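Local coordinates for immunity protein (Neisseria meningitidis, PDB 4Q7O), which probably protects Neisseria meningitidis cells from a cognate contact-dependent growth-inhibition toxin by binding and neutralising it, at residues N7-K15 / I24-Y32. Sequence-based numbering, arbitrary orientation.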
loop_
_atom_site.group_PDB
_atom_site.type_symbol
_atom_site.label_atom_id
_atom_site.label_comp_id
_atom_site.label_asym_id
_atom_site.label_seq_id
_atom_site.Cartn_x
_atom_site.Cartn_y
_atom_site.Cartn_z
ATOM N N ASN B 7 7.252 -10.087 2.076
ATOM C CA ASN B 7 5.950 -9.968 1.426
ATOM C C ASN B 7 5.813 -10.992 0.292
ATOM O O ASN B 7 6.653 -11.034 -0.608
ATOM C CB ASN B 7 5.778 -8.535 0.890
ATOM C CG ASN B 7 4.321 -8.151 0.655
ATOM O OD1 ASN B 7 3.575 -8.865 -0.009
ATOM N ND2 ASN B 7 3.918 -6.995 1.185
ATOM N N ILE B 8 4.764 -11.819 0.331
ATOM C CA ILE B 8 4.531 -12.800 -0.735
ATOM C C ILE B 8 3.864 -12.222 -1.988
ATOM O O ILE B 8 3.820 -12.880 -3.027
ATOM C CB ILE B 8 3.681 -14.016 -0.270
ATOM C CG1 ILE B 8 2.245 -13.589 0.050
ATOM C CG2 ILE B 8 4.333 -14.717 0.908
ATOM C CD1 ILE B 8 1.256 -14.737 0.076
ATOM N N PHE B 9 3.337 -11.008 -1.895
ATOM C CA PHE B 9 2.586 -10.437 -3.012
ATOM C C PHE B 9 3.494 -9.692 -3.978
ATOM O O PHE B 9 3.319 -8.504 -4.243
ATOM C CB PHE B 9 1.444 -9.558 -2.499
ATOM C CG PHE B 9 0.363 -10.340 -1.817
ATOM C CD1 PHE B 9 -0.502 -11.136 -2.560
ATOM C CD2 PHE B 9 0.238 -10.330 -0.435
ATOM C CE1 PHE B 9 -1.497 -11.892 -1.938
ATOM C CE2 PHE B 9 -0.758 -11.074 0.189
ATOM C CZ PHE B 9 -1.626 -11.855 -0.565
ATOM N N LEU B 10 4.456 -10.418 -4.526
ATOM C CA LEU B 10 5.495 -9.796 -5.331
ATOM C C LEU B 10 4.927 -9.153 -6.590
ATOM O O LEU B 10 5.173 -7.978 -6.870
ATOM C CB LEU B 10 6.576 -10.816 -5.691
ATOM C CG LEU B 10 7.286 -11.447 -4.488
ATOM C CD1 LEU B 10 8.335 -12.450 -4.942
ATOM C CD2 LEU B 10 7.918 -10.378 -3.610
ATOM N N ASN B 11 4.158 -9.921 -7.351
ATOM C CA ASN B 11 3.595 -9.397 -8.589
ATOM C C ASN B 11 2.433 -8.436 -8.378
ATOM O O ASN B 11 2.277 -7.461 -9.123
ATOM C CB ASN B 11 3.236 -10.533 -9.534
ATOM C CG ASN B 11 4.461 -11.304 -9.969
ATOM O OD1 ASN B 11 5.490 -10.706 -10.300
ATOM N ND2 ASN B 11 4.377 -12.628 -9.939
ATOM N N LEU B 12 1.636 -8.691 -7.348
ATOM C CA LEU B 12 0.533 -7.793 -7.011
ATOM C C LEU B 12 1.053 -6.421 -6.640
ATOM O O LEU B 12 0.547 -5.416 -7.123
ATOM C CB LEU B 12 -0.306 -8.376 -5.867
ATOM C CG LEU B 12 -1.568 -7.663 -5.353
ATOM C CD1 LEU B 12 -1.249 -6.557 -4.351
ATOM C CD2 LEU B 12 -2.437 -7.139 -6.506
ATOM N N ASN B 13 2.054 -6.378 -5.768
ATOM C CA ASN B 13 2.595 -5.103 -5.329
ATOM C C ASN B 13 3.211 -4.327 -6.473
ATOM O O ASN B 13 3.028 -3.121 -6.573
ATOM C CB ASN B 13 3.639 -5.295 -4.218
ATOM C CG ASN B 13 3.023 -5.327 -2.838
ATOM O OD1 ASN B 13 2.589 -4.293 -2.314
ATOM N ND2 ASN B 13 3.014 -6.501 -2.220
ATOM N N LYS B 14 3.963 -5.008 -7.328
ATOM C CA LYS B 14 4.581 -4.327 -8.462
ATOM C C LYS B 14 3.522 -3.622 -9.312
ATOM O O LYS B 14 3.627 -2.427 -9.603
ATOM C CB LYS B 14 5.386 -5.318 -9.298
ATOM C CG LYS B 14 5.970 -4.744 -10.570
ATOM C CD LYS B 14 6.910 -5.749 -11.227
ATOM C CE LYS B 14 7.463 -5.226 -12.540
ATOM N NZ LYS B 14 8.420 -6.192 -13.161
ATOM N N LYS B 15 2.481 -4.355 -9.684
ATOM C CA LYS B 15 1.471 -3.795 -10.568
ATOM C C LYS B 15 0.674 -2.699 -9.881
ATOM O O LYS B 15 0.497 -1.617 -10.429
ATOM C CB LYS B 15 0.534 -4.881 -11.103
ATOM C CG LYS B 15 -0.339 -4.421 -12.256
ATOM C CD LYS B 15 0.410 -4.538 -13.584
ATOM C CE LYS B 15 0.504 -5.987 -14.049
ATOM N NZ LYS B 15 1.289 -6.132 -15.308
ATOM N N ILE B 24 -4.915 -1.236 -2.913
ATOM C CA ILE B 24 -4.979 -2.658 -3.247
ATOM C C ILE B 24 -3.840 -3.449 -2.600
ATOM O O ILE B 24 -4.052 -4.552 -2.083
ATOM C CB ILE B 24 -4.961 -2.886 -4.769
ATOM C CG1 ILE B 24 -6.137 -2.163 -5.438
ATOM C CG2 ILE B 24 -4.984 -4.375 -5.084
ATOM C CD1 ILE B 24 -7.499 -2.563 -4.905
ATOM N N SER B 25 -2.636 -2.882 -2.639
ATOM C CA SER B 25 -1.454 -3.475 -2.009
ATOM C C SER B 25 -1.718 -3.713 -0.521
ATOM O O SER B 25 -1.455 -4.795 0.019
ATOM C CB SER B 25 -0.238 -2.540 -2.149
ATOM O OG SER B 25 -0.248 -1.792 -3.361
ATOM N N ILE B 26 -2.246 -2.690 0.143
ATOM C CA ILE B 26 -2.496 -2.765 1.578
ATOM C C ILE B 26 -3.611 -3.754 1.881
ATOM O O ILE B 26 -3.524 -4.528 2.834
ATOM C CB ILE B 26 -2.871 -1.378 2.139
ATOM C CG1 ILE B 26 -1.706 -0.402 1.964
ATOM C CG2 ILE B 26 -3.272 -1.459 3.613
ATOM C CD1 ILE B 26 -2.090 1.029 2.287
ATOM N N PHE B 27 -4.647 -3.741 1.052
ATOM C CA PHE B 27 -5.788 -4.639 1.209
ATOM C C PHE B 27 -5.342 -6.100 1.308
ATOM O O PHE B 27 -5.667 -6.801 2.268
ATOM C CB PHE B 27 -6.756 -4.446 0.038
ATOM C CG PHE B 27 -7.943 -5.364 0.071
ATOM C CD1 PHE B 27 -9.102 -5.005 0.746
ATOM C CD2 PHE B 27 -7.916 -6.576 -0.600
ATOM C CE1 PHE B 27 -10.195 -5.853 0.772
ATOM C CE2 PHE B 27 -9.005 -7.429 -0.567
ATOM C CZ PHE B 27 -10.141 -7.067 0.114
ATOM N N PHE B 28 -4.578 -6.558 0.327
ATOM C CA PHE B 28 -4.170 -7.954 0.325
ATOM C C PHE B 28 -3.170 -8.301 1.421
ATOM O O PHE B 28 -3.310 -9.335 2.070
ATOM C CB PHE B 28 -3.684 -8.390 -1.060
ATOM C CG PHE B 28 -4.803 -8.667 -2.003
ATOM C CD1 PHE B 28 -5.616 -9.774 -1.809
ATOM C CD2 PHE B 28 -5.065 -7.822 -3.068
ATOM C CE1 PHE B 28 -6.668 -10.041 -2.665
ATOM C CE2 PHE B 28 -6.114 -8.087 -3.925
ATOM C CZ PHE B 28 -6.917 -9.195 -3.720
ATOM N N GLU B 29 -2.189 -7.436 1.660
ATOM C CA GLU B 29 -1.187 -7.758 2.667
ATOM C C GLU B 29 -1.776 -7.819 4.063
ATOM O O GLU B 29 -1.436 -8.698 4.855
ATOM C CB GLU B 29 -0.020 -6.772 2.641
ATOM C CG GLU B 29 1.041 -7.033 3.716
ATOM C CD GLU B 29 1.662 -8.424 3.659
ATOM O OE1 GLU B 29 1.628 -9.076 2.594
ATOM O OE2 GLU B 29 2.201 -8.865 4.697
ATOM N N THR B 30 -2.673 -6.894 4.371
ATOM C CA THR B 30 -3.205 -6.854 5.725
ATOM C C THR B 30 -4.171 -8.017 5.994
ATOM O O THR B 30 -4.177 -8.575 7.086
ATOM C CB THR B 30 -3.806 -5.480 6.086
ATOM O OG1 THR B 30 -4.856 -5.164 5.176
ATOM C CG2 THR B 30 -2.738 -4.397 6.018
ATOM N N ILE B 31 -4.971 -8.399 5.004
ATOM C CA ILE B 31 -5.824 -9.578 5.165
ATOM C C ILE B 31 -4.993 -10.854 5.300
ATOM O O ILE B 31 -5.239 -11.682 6.178
ATOM C CB ILE B 31 -6.816 -9.710 4.005
ATOM C CG1 ILE B 31 -7.797 -8.540 4.044
ATOM C CG2 ILE B 31 -7.546 -11.047 4.055
ATOM C CD1 ILE B 31 -8.629 -8.416 2.808
ATOM N N TYR B 32 -3.999 -11.007 4.437
ATOM C CA TYR B 32 -3.133 -12.177 4.492
ATOM C C TYR B 32 -2.433 -12.339 5.839
ATOM O O TYR B 32 -2.369 -13.434 6.394
ATOM C CB TYR B 32 -2.097 -12.101 3.372
ATOM C CG TYR B 32 -1.004 -13.134 3.470
ATOM C CD1 TYR B 32 -1.236 -14.455 3.116
ATOM C CD2 TYR B 32 0.267 -12.788 3.903
ATOM C CE1 TYR B 32 -0.227 -15.409 3.196
ATOM C CE2 TYR B 32 1.278 -13.726 3.984
ATOM C CZ TYR B 32 1.029 -15.034 3.634
ATOM O OH TYR B 32 2.042 -15.960 3.714
HETATM O O HOH W 1 3.159 -11.149 2.540
#
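Phe9 points its edge at the face of Tyr32: the ring planes stand at 87° with centroids 5.6 Å apart, an offset edge-to-face pair. Phe28 CB lies over the centre of one Phe9 face, a CH-pi contact 4.1 Å from the centroid, and Ile8 CG1 covers the opposite face near the rim. With CG1 between the backbone N and carbonyl carbon (chi1 67°) and the chain extended beyond it, Ile8 CD1 is carried over the Tyr32 face, 3.7 Å from its centroid. Farther along, Leu12 CD1 rests 3.9 Å from Ser25 CA.

The polar link is indirect. A water takes the Ile8 N-H and donates to Glu29 OE1 at 2.6 Å, and the same OE1 lies in plane at the Phe9 edge. The Asn7 amide lies against this carboxylate without hydrogen bonding to it, ND2 3.4 Å from Glu29 OE1 at a poor angle; Asn7 OD1 instead accepts from Phe9 N at 2.9 Å, an Asx turn. Behind, Asn13 N and ND2 grip Phe9 O from opposite faces of its plane. Asp117 of helix 104-121 binds Leu12 N, and His122 holds Tyr32 OH.

Ring and aliphatic contacts plus one water bridge thus hold helices 10-18 and 22-34 as an antiparallel hairpin (segments at 156°), while the Asx turn and doubly gripped Phe9 O fix the turn presenting Phe9.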